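Local structure of C alpha-dehydrogenase (Sphingobium sp. SYK-6, 4YAG) at residues A[83-88]-A[124-129]; A[61-66]-A[72-77]. The protein binds NADH and, as a Calpha-dehydrogenase of the short-chain dehydrogenase/reductase family, probably oxidises alcohols in the breakdown of lignin-derived beta-aryl ethers. All coordinates share one frame; numbering follows the deposited sequence.

Contact 1: A[83-88]-A[124-129]; sequences GGPDIL and MAFTPG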
loop_
_atom_site.group_PDB
_atom_site.type_symbol
_atom_site.label_atom_id
_atom_site.label_comp_id
_atom_site.label_asym_id
_atom_site.label_seq_id
_atom_site.Cartn_x
_atom_site.Cartn_y
_atom_site.Cartn_z
ATOM N N GLY A 83 -18.699 10.223 -23.604
ATOM C CA GLY A 83 -17.610 11.171 -23.732
ATOM C C GLY A 83 -16.630 11.099 -22.572
ATOM O O GLY A 83 -16.953 10.659 -21.465
ATOM N N GLY A 84 -15.397 11.521 -22.827
ATOM C CA GLY A 84 -14.433 11.633 -21.747
ATOM C C GLY A 84 -13.980 10.293 -21.172
ATOM O O GLY A 84 -13.735 9.339 -21.929
ATOM N N PRO A 85 -13.895 10.192 -19.834
ATOM C CA PRO A 85 -14.398 11.143 -18.838
ATOM C C PRO A 85 -13.435 12.280 -18.559
ATOM O O PRO A 85 -12.242 12.154 -18.844
ATOM C CB PRO A 85 -14.518 10.282 -17.581
ATOM C CG PRO A 85 -13.356 9.336 -17.704
ATOM C CD PRO A 85 -13.213 9.045 -19.197
ATOM N N ASP A 86 -13.945 13.353 -17.965
ATOM C CA ASP A 86 -13.103 14.445 -17.503
ATOM C C ASP A 86 -12.821 14.308 -16.020
ATOM O O ASP A 86 -11.807 14.809 -15.525
ATOM C CB ASP A 86 -13.788 15.768 -17.752
ATOM C CG ASP A 86 -14.330 15.867 -19.158
ATOM O OD1 ASP A 86 -15.562 15.735 -19.355
ATOM O OD2 ASP A 86 -13.508 16.028 -20.088
ATOM N N ILE A 87 -13.740 13.660 -15.315
ATOM C CA ILE A 87 -13.628 13.438 -13.884
ATOM C C ILE A 87 -13.598 11.937 -13.664
ATOM O O ILE A 87 -14.497 11.214 -14.110
ATOM C CB ILE A 87 -14.780 14.100 -13.127
ATOM C CG1 ILE A 87 -14.716 15.630 -13.314
ATOM C CG2 ILE A 87 -14.793 13.693 -11.649
ATOM C CD1 ILE A 87 -15.938 16.381 -12.831
ATOM N N LEU A 88 -12.554 11.481 -12.976
ATOM C CA LEU A 88 -12.372 10.076 -12.654
ATOM C C LEU A 88 -12.471 9.879 -11.140
ATOM O O LEU A 88 -11.670 10.428 -10.394
ATOM C CB LEU A 88 -11.008 9.591 -13.172
ATOM C CG LEU A 88 -10.589 8.168 -12.784
ATOM C CD1 LEU A 88 -11.526 7.122 -13.381
ATOM C CD2 LEU A 88 -9.125 7.926 -13.206
ATOM N N MET A 124 -4.423 3.972 -14.660
ATOM C CA MET A 124 -3.715 3.468 -15.822
ATOM C C MET A 124 -4.612 3.399 -17.054
ATOM O O MET A 124 -4.175 3.688 -18.174
ATOM C CB MET A 124 -3.130 2.087 -15.513
ATOM C CG MET A 124 -2.052 2.104 -14.417
ATOM S SD MET A 124 -0.584 3.095 -14.804
ATOM C CE MET A 124 0.036 2.081 -16.104
ATOM N N ALA A 125 -5.861 3.000 -16.851
ATOM C CA ALA A 125 -6.789 2.847 -17.971
ATOM C C ALA A 125 -7.339 4.169 -18.494
ATOM O O ALA A 125 -7.573 4.288 -19.692
ATOM C CB ALA A 125 -7.935 1.932 -17.587
ATOM N N PHE A 126 -7.552 5.146 -17.609
ATOM C CA PHE A 126 -8.247 6.385 -17.985
ATOM C C PHE A 126 -7.382 7.609 -18.180
ATOM O O PHE A 126 -7.717 8.476 -18.986
ATOM C CB PHE A 126 -9.338 6.721 -16.968
ATOM C CG PHE A 126 -10.539 5.846 -17.098
ATOM C CD1 PHE A 126 -10.568 4.595 -16.506
ATOM C CD2 PHE A 126 -11.622 6.240 -17.850
ATOM C CE1 PHE A 126 -11.673 3.742 -16.642
ATOM C CE2 PHE A 126 -12.709 5.408 -17.984
ATOM C CZ PHE A 126 -12.745 4.164 -17.397
ATOM N N THR A 127 -6.287 7.738 -17.453
ATOM C CA THR A 127 -5.545 8.989 -17.560
ATOM C C THR A 127 -4.855 9.245 -18.900
ATOM O O THR A 127 -4.733 10.397 -19.279
ATOM C CB THR A 127 -4.584 9.282 -16.359
ATOM O OG1 THR A 127 -3.548 8.304 -16.322
ATOM C CG2 THR A 127 -5.356 9.318 -15.079
ATOM N N PRO A 128 -4.435 8.196 -19.649
ATOM C CA PRO A 128 -3.851 8.524 -20.950
ATOM C C PRO A 128 -4.813 9.347 -21.813
ATOM O O PRO A 128 -4.401 10.327 -22.429
ATOM C CB PRO A 128 -3.554 7.150 -21.553
ATOM C CG PRO A 128 -3.250 6.316 -20.386
ATOM C CD PRO A 128 -4.201 6.777 -19.311
ATOM N N GLY A 129 -6.093 8.974 -21.826
ATOM C CA GLY A 129 -7.072 9.683 -22.615
ATOM C C GLY A 129 -7.355 11.057 -22.058
ATOM O O GLY A 129 -7.558 11.996 -22.809
#
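The carbonyl O of Pro-85 accepts a hydrogen bond from NH2 of Arg-133, at the end of helix 105-133, while the proline ring turns against Phe-126 of the same helix. Both groups belong to the Rossmann fold of a short-chain dehydrogenase, at the start of a beta-alpha-beta crossover: strand 87-90 leads into helix 105-133, whose later turns come back over the beginning of the strand. The contact illustrates how one aromatic side chain can fasten a helix to a parallel sheet without any polar link between the two segments.

Phe-126 leaves the helix with CG beside its backbone N (chi1 -75°), which sends the ring toward the strand. Pro-85 meets it at the edge, near the ring plane, with CD 3.5 Å from Phe-126 CD2 and CG of the proline scarcely farther. Leu-88 arrives differently. With its CG anti to the backbone N (chi1 174°), it extends to the helix, lays CD1 over one face of the phenyl ring and sets CD2 4.0 Å from Phe-126 CB. The same CD2 comes 4.4 Å from Thr-127 CG2; the hydroxyl OG1 of that threonine is hydrogen-bonded to the carbonyl O of Ile-123.

Further wrapping of the phenyl ring comes from Phe-9 of strand 7-11, its plane inclined by about 35°, and from Met-71 and Ala-75 of helix 68-82, so that Phe-126 joins two helices and the sheet in one buried apolar cluster. Pro-85 follows a cis peptide bond after Gly-84. On the helix side, Pro-128 breaks the regular bonding just past Phe-126, and Gly-129 N makes a weak bond of 3.3 Å to the carbonyl O of Phe-126.

Contact 2: A[61-66]-A[72-77]; sequences IRLDVS and AEAARE. With NAI (1,4-dihydronicotinamide adenine dinucleotide), chain C.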
loop_
_atom_site.group_PDB
_atom_site.type_symbol
_atom_site.label_atom_id
_atom_site.label_comp_id
_atom_site.label_asym_id
_atom_site.label_seq_id
_atom_site.Cartn_x
_atom_site.Cartn_y
_atom_site.Cartn_z
ATOM N N ILE A 61 -22.320 0.702 -16.183
ATOM C CA ILE A 61 -21.463 -0.376 -16.654
ATOM C C ILE A 61 -21.177 -1.300 -15.489
ATOM O O ILE A 61 -20.700 -0.851 -14.430
ATOM C CB ILE A 61 -20.104 0.140 -17.190
ATOM C CG1 ILE A 61 -20.301 1.084 -18.372
ATOM C CG2 ILE A 61 -19.214 -1.031 -17.621
ATOM C CD1 ILE A 61 -19.017 1.713 -18.869
ATOM N N ARG A 62 -21.439 -2.579 -15.697
ATOM C CA ARG A 62 -21.105 -3.596 -14.707
ATOM C C ARG A 62 -19.662 -4.055 -14.935
ATOM O O ARG A 62 -19.317 -4.539 -16.037
ATOM C CB ARG A 62 -22.059 -4.774 -14.811
ATOM C CG ARG A 62 -21.783 -5.839 -13.754
ATOM C CD ARG A 62 -22.795 -6.932 -13.776
ATOM N NE ARG A 62 -22.431 -8.016 -12.866
ATOM C CZ ARG A 62 -21.767 -9.115 -13.222
ATOM N NH1 ARG A 62 -21.382 -9.308 -14.482
ATOM N NH2 ARG A 62 -21.492 -10.033 -12.306
ATOM N N LEU A 63 -18.833 -3.943 -13.900
ATOM C CA LEU A 63 -17.447 -4.365 -14.009
ATOM C C LEU A 63 -16.852 -4.561 -12.631
ATOM O O LEU A 63 -17.413 -4.135 -11.633
ATOM C CB LEU A 63 -16.604 -3.362 -14.801
ATOM C CG LEU A 63 -16.541 -1.916 -14.342
ATOM C CD1 LEU A 63 -15.709 -1.717 -13.082
ATOM C CD2 LEU A 63 -15.963 -1.034 -15.464
ATOM N N ASP A 64 -15.727 -5.265 -12.618
ATOM C CA ASP A 64 -14.857 -5.429 -11.450
ATOM C C ASP A 64 -13.619 -4.551 -11.672
ATOM O O ASP A 64 -12.892 -4.765 -12.649
ATOM C CB ASP A 64 -14.463 -6.900 -11.383
ATOM C CG ASP A 64 -13.479 -7.231 -10.271
ATOM O OD1 ASP A 64 -13.046 -6.351 -9.509
ATOM O OD2 ASP A 64 -13.154 -8.437 -10.169
ATOM N N VAL A 65 -13.375 -3.580 -10.790
ATOM C CA VAL A 65 -12.254 -2.635 -10.951
ATOM C C VAL A 65 -10.895 -3.323 -10.926
ATOM O O VAL A 65 -9.894 -2.742 -11.364
ATOM C CB VAL A 65 -12.262 -1.505 -9.892
ATOM C CG1 VAL A 65 -13.500 -0.621 -10.068
ATOM C CG2 VAL A 65 -12.187 -2.072 -8.476
ATOM N N SER A 66 -10.860 -4.554 -10.426
ATOM C CA SER A 66 -9.602 -5.295 -10.340
ATOM C C SER A 66 -9.345 -6.134 -11.590
ATOM O O SER A 66 -8.352 -6.861 -11.680
ATOM C CB SER A 66 -9.521 -6.134 -9.060
ATOM O OG SER A 66 -10.467 -7.168 -9.034
ATOM N N ALA A 72 -10.036 -1.442 -19.299
ATOM C CA ALA A 72 -9.698 -0.921 -20.602
ATOM C C ALA A 72 -10.953 -0.811 -21.484
ATOM O O ALA A 72 -11.138 0.169 -22.223
ATOM C CB ALA A 72 -8.666 -1.799 -21.291
ATOM N N GLU A 73 -11.803 -1.835 -21.400
ATOM C CA GLU A 73 -13.096 -1.816 -22.085
ATOM C C GLU A 73 -13.909 -0.634 -21.595
ATOM O O GLU A 73 -14.544 0.065 -22.389
ATOM C CB GLU A 73 -13.863 -3.101 -21.811
ATOM C CG GLU A 73 -13.286 -4.331 -22.475
ATOM C CD GLU A 73 -13.924 -5.629 -21.999
ATOM O OE1 GLU A 73 -14.858 -5.583 -21.172
ATOM O OE2 GLU A 73 -13.488 -6.704 -22.452
ATOM N N ALA A 74 -13.919 -0.429 -20.287
ATOM C CA ALA A 74 -14.718 0.670 -19.719
ATOM C C ALA A 74 -14.243 2.040 -20.188
ATOM O O ALA A 74 -15.049 2.951 -20.387
ATOM C CB ALA A 74 -14.726 0.590 -18.222
ATOM N N ALA A 75 -12.930 2.210 -20.369
ATOM C CA ALA A 75 -12.417 3.480 -20.837
ATOM C C ALA A 75 -12.895 3.724 -22.275
ATOM O O ALA A 75 -13.271 4.840 -22.636
ATOM C CB ALA A 75 -10.877 3.514 -20.742
ATOM N N ARG A 76 -12.886 2.686 -23.101
ATOM C CA ARG A 76 -13.441 2.799 -24.452
ATOM C C ARG A 76 -14.944 3.072 -24.442
ATOM O O ARG A 76 -15.420 3.922 -25.190
ATOM C CB ARG A 76 -13.167 1.555 -25.293
ATOM C CG ARG A 76 -11.702 1.393 -25.694
ATOM C CD ARG A 76 -11.528 0.272 -26.683
ATOM N NE ARG A 76 -11.833 -1.053 -26.144
ATOM C CZ ARG A 76 -10.962 -1.840 -25.514
ATOM N NH1 ARG A 76 -9.714 -1.424 -25.266
ATOM N NH2 ARG A 76 -11.344 -3.031 -25.077
ATOM N N GLU A 77 -15.678 2.347 -23.599
ATOM C CA GLU A 77 -17.146 2.471 -23.579
ATOM C C GLU A 77 -17.551 3.845 -23.036
ATOM O O GLU A 77 -18.434 4.492 -23.581
ATOM C CB GLU A 77 -17.758 1.338 -22.737
ATOM C CG GLU A 77 -19.293 1.372 -22.677
ATOM C CD GLU A 77 -19.928 0.133 -22.027
ATOM O OE1 GLU A 77 -19.185 -0.852 -21.667
ATOM O OE2 GLU A 77 -21.190 0.170 -21.900
HETATM P PA NAI C . -20.931 0.785 -0.700
HETATM O O1A NAI C . -20.782 -0.709 -0.638
HETATM O O2A NAI C . -22.294 1.354 -0.358
HETATM O O5B NAI C . -20.510 1.316 -2.119
HETATM C C5B NAI C . -19.439 0.719 -2.791
HETATM C C4B NAI C . -19.904 0.248 -4.111
HETATM O O4B NAI C . -18.686 -0.227 -4.770
HETATM C C3B NAI C . -20.885 -0.839 -4.112
HETATM O O3B NAI C . -22.035 -0.537 -4.929
HETATM C C2B NAI C . -20.152 -1.998 -4.579
HETATM O O2B NAI C . -20.960 -2.960 -5.273
HETATM C C1B NAI C . -19.069 -1.455 -5.399
HETATM N N9A NAI C . -17.939 -2.336 -5.531
HETATM C C8A NAI C . -17.344 -3.118 -4.562
HETATM N N7A NAI C . -16.349 -3.840 -5.097
HETATM C C5A NAI C . -16.255 -3.539 -6.431
HETATM C C6A NAI C . -15.450 -3.945 -7.497
HETATM N N6A NAI C . -14.488 -4.946 -7.300
HETATM N N1A NAI C . -15.639 -3.417 -8.733
HETATM C C2A NAI C . -16.610 -2.496 -8.939
HETATM N N3A NAI C . -17.414 -2.073 -7.952
HETATM C C4A NAI C . -17.266 -2.577 -6.706
HETATM O O3 NAI C . -19.863 1.311 0.347
HETATM P PN NAI C . -19.180 2.759 0.532
HETATM O O1N NAI C . -19.932 3.864 -0.198
HETATM O O2N NAI C . -19.100 2.952 2.026
HETATM O O5D NAI C . -17.720 2.558 -0.109
HETATM C C5D NAI C . -17.123 3.536 -0.965
HETATM C C4D NAI C . -15.713 3.764 -0.558
HETATM O O4D NAI C . -15.716 4.511 0.714
HETATM C C3D NAI C . -14.938 2.543 -0.321
HETATM O O3D NAI C . -13.650 2.672 -0.959
HETATM C C2D NAI C . -14.786 2.448 1.129
HETATM O O2D NAI C . -13.595 1.734 1.480
HETATM C C1D NAI C . -14.716 3.831 1.563
HETATM N N1N NAI C . -15.016 4.178 2.903
HETATM C C2N NAI C . -16.273 4.087 3.451
HETATM C C3N NAI C . -16.480 4.480 4.762
HETATM C C7N NAI C . -17.834 4.394 5.381
HETATM O O7N NAI C . -18.019 4.603 6.599
HETATM N N7N NAI C . -18.963 4.144 4.487
HETATM C C4N NAI C . -15.449 4.975 5.543
HETATM C C5N NAI C . -14.203 5.113 4.960
HETATM C C6N NAI C . -13.997 4.731 3.659
#
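Ile-61 and Glu-77 meet from opposite directions, where the edge strand 58-62 of the Rossmann sheet faces helix 68-82, which follows it in the chain. Followed outward from CB, the isoleucine has its branch CG2 loosely beside OE1 of Glu-77, at 4.1 Å. CG1, placed beside the backbone N, comes 3.8 Å from Glu-77 OE2. The terminal CD1 goes farthest, touching CD of the carboxylate at 3.6 Å and also the CG methylene of Glu-77, and passing the methyl group of Ala-74 more distantly. The extended chain of Glu-77 carries its carboxylate against the isoleucine, CD and the two oxygens making most of the contact with the CG methylene beside them; OE2 is also hydrogen-bonded to NE2 of His-59.

Two residues along, Leu-63 presses its CD2 to 3.4 Å from Ala-74 CB, tighter than usual for two methyl groups. Here the helix lies close against the chain as it leaves the strand for the coenzyme pocket, where the next residues turn to adenine. Val-65 N donates to N1A of the NADH at 3.1 Å. The adenine amino group N6A donates in turn to Asp-64 OD1, almost straight (163°). The Asp-64 oxygen is gripped twice more, by Ser-66 OG at 2.7 Å and by Ser-66 N at 3.0 Å, both from one face of the carboxylate plane; the latter closes an Asx turn. Arg-205 adds a salt bridge to OD2 and a hydrogen bond to Ser-66 OG.

One donor and one acceptor offered to N1A and N6A match the pattern of adenine, as in many short-chain dehydrogenases, and three donors on OD1, with Arg-205 paired to OD2, would probably keep Asp-64 ionised and limit its rotation.

How the contacts relate
Contacts 1 and 2 are successive units of one Rossmann layer, their centres about 12 Å apart: both segments of contact 2 precede those of contact 1 in the chain, and helix 68-82 runs on to strand 87-90. They meet where helices 68-82 and 105-133 pack together, with Phe-126 CE2 3.5 Å from Ala-75 CA and Phe-126 CZ 3.8 Å from Ala-74 C. Ala-74 turns its methyl to segment 61-66, chiefly to Leu-63, while its carbonyl carbon lies against the aromatic ring of contact 1. Only segment 61-66 touches NADH among the four; between nearest atoms, the side chain of Phe-126 remains about 11 Å from the coenzyme and about 8 Å from that of Val-65.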